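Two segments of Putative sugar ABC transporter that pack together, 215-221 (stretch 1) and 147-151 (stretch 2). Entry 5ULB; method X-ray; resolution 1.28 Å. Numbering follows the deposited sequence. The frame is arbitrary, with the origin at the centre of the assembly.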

# COMPACT_ATOMS: atom_id res chain seq x y z
N ALA A 215 3.84 -8.13 3.67
CA ALA A 215 4.73 -8.35 4.81
C ALA A 215 4.37 -9.59 5.55
O ALA A 215 5.26 -10.33 6.03
CB ALA A 215 4.69 -7.11 5.73
N PHE A 216 3.09 -9.86 5.73
CA PHE A 216 2.65 -11.09 6.32
C PHE A 216 2.96 -12.28 5.42
O PHE A 216 3.49 -13.29 5.91
CB PHE A 216 1.12 -11.07 6.60
CG PHE A 216 0.61 -10.05 7.58
CD1 PHE A 216 1.32 -9.69 8.71
CD2 PHE A 216 -0.65 -9.46 7.42
CE1 PHE A 216 0.78 -8.82 9.64
CE2 PHE A 216 -1.18 -8.60 8.33
CZ PHE A 216 -0.46 -8.28 9.44
N THR A 217 2.65 -12.20 4.15
CA THR A 217 2.82 -13.32 3.27
C THR A 217 4.29 -13.70 3.17
O THR A 217 4.59 -14.90 3.12
CB THR A 217 2.28 -12.98 1.89
OG1 THR A 217 0.96 -12.42 2.05
CG2 THR A 217 2.20 -14.22 1.01
N GLN A 218 5.21 -12.72 3.20
CA GLN A 218 6.61 -13.07 3.21
C GLN A 218 6.97 -13.93 4.40
O GLN A 218 7.80 -14.87 4.27
CB GLN A 218 7.43 -11.78 3.20
CG GLN A 218 7.44 -11.02 1.89
CD GLN A 218 7.84 -9.56 2.01
OE1 GLN A 218 8.20 -9.08 3.14
NE2 GLN A 218 7.75 -8.84 0.92
N GLY A 219 6.46 -13.57 5.56
CA GLY A 219 6.76 -14.40 6.72
C GLY A 219 6.15 -15.76 6.64
O GLY A 219 6.73 -16.81 7.04
N ALA A 220 4.87 -15.84 6.17
CA ALA A 220 4.27 -17.18 5.97
C ALA A 220 5.05 -18.00 5.01
O ALA A 220 5.19 -19.21 5.24
CB ALA A 220 2.85 -17.02 5.52
N TYR A 221 5.52 -17.43 3.94
CA TYR A 221 6.33 -18.12 2.95
C TYR A 221 7.57 -18.79 3.58
O TYR A 221 7.88 -19.94 3.38
CB TYR A 221 6.73 -17.18 1.82
CG TYR A 221 7.55 -17.84 0.76
CD1 TYR A 221 8.96 -17.99 0.89
CD2 TYR A 221 6.99 -18.39 -0.37
CE1 TYR A 221 9.72 -18.66 -0.00
CE2 TYR A 221 7.78 -19.01 -1.32
CZ TYR A 221 9.15 -19.17 -1.14
OH TYR A 221 9.85 -19.83 -2.05
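Stretch 2 147-151: KLWVA

Stretch 2 lies on the helix of stretch 1 through a small, mainly apolar contact centred on Leu148 and Phe216, with no hydrogen bond between the two segments. The contact buries 236 Å², both sides summed.

Stretch 1 is helical throughout, and the helix extends beyond it at both ends. Stretch 2 is extended: Lys147 and Leu148 end a strand that begins earlier in the chain, and the remaining residues form a loop or turn. It runs roughly antiparallel to the helix.

The backbones come nearest at Phe216 and Leu148, whose CA atoms are 6.2 Å apart. Both CA-to-CB bonds point toward the opposing segment, so the side chains meet at their bases, with Phe216 CB 3.6 Å from Leu148 CB. Leu148 has chi1 m and chi2 t. Leu148 CD1 lies 3.7 Å from Ala220 CB, one turn further along the helix, and 4.0 Å from Thr217 N, next to Phe216.

The Phe216 ring extends along stretch 2 past Leu148. Phe216 CE2 is 3.6 Å from Trp149 N, an oblique approach to the ring. Farther on, Val150 CG1 sits at the ring edge, 3.9 Å from Phe216 CZ. Trp149 turns its CA-to-CB bond away from the helix, between two residues that point toward it. Lys147 and Ala151 make no contact with stretch 1.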

# COMPACT_ATOMS: atom_id res chain seq x y z
N LYS A 147 -5.89 -16.95 7.76
CA LYS A 147 -5.90 -15.57 7.30
C LYS A 147 -4.76 -14.82 8.06
O LYS A 147 -4.60 -14.96 9.24
CB LYS A 147 -7.28 -14.94 7.66
CG LYS A 147 -7.36 -13.44 7.36
CD LYS A 147 -8.76 -12.94 7.38
CE LYS A 147 -9.52 -13.00 8.64
NZ LYS A 147 -9.16 -12.07 9.60
N LEU A 148 -4.04 -14.04 7.25
CA LEU A 148 -3.00 -13.11 7.84
C LEU A 148 -3.57 -11.71 7.70
O LEU A 148 -3.83 -11.23 6.59
CB LEU A 148 -1.69 -13.21 7.12
CG LEU A 148 -1.21 -14.64 6.75
CD1 LEU A 148 0.06 -14.62 5.90
CD2 LEU A 148 -1.01 -15.50 7.99
N TRP A 149 -3.81 -11.04 8.85
CA TRP A 149 -4.62 -9.86 8.87
C TRP A 149 -4.40 -9.14 10.26
O TRP A 149 -4.08 -9.83 11.22
CB TRP A 149 -6.11 -10.26 8.78
CG TRP A 149 -7.14 -9.20 8.76
CD1 TRP A 149 -7.50 -8.38 7.72
CD2 TRP A 149 -7.90 -8.72 9.90
NE1 TRP A 149 -8.42 -7.51 8.16
CE2 TRP A 149 -8.74 -7.67 9.47
CE3 TRP A 149 -8.02 -9.17 11.22
CZ2 TRP A 149 -9.64 -7.07 10.29
CZ3 TRP A 149 -8.88 -8.54 12.05
CH2 TRP A 149 -9.67 -7.52 11.57
N VAL A 150 -4.54 -7.87 10.27
CA VAL A 150 -4.50 -7.05 11.54
C VAL A 150 -5.66 -6.09 11.56
O VAL A 150 -5.92 -5.40 10.59
CB VAL A 150 -3.13 -6.38 11.71
CG1 VAL A 150 -2.78 -5.42 10.60
CG2 VAL A 150 -3.00 -5.71 13.05
N ALA A 151 -6.29 -5.98 12.73
CA ALA A 151 -7.44 -5.07 12.87
C ALA A 151 -7.03 -3.62 12.89
O ALA A 151 -5.93 -3.25 13.25
CB ALA A 151 -8.18 -5.39 14.13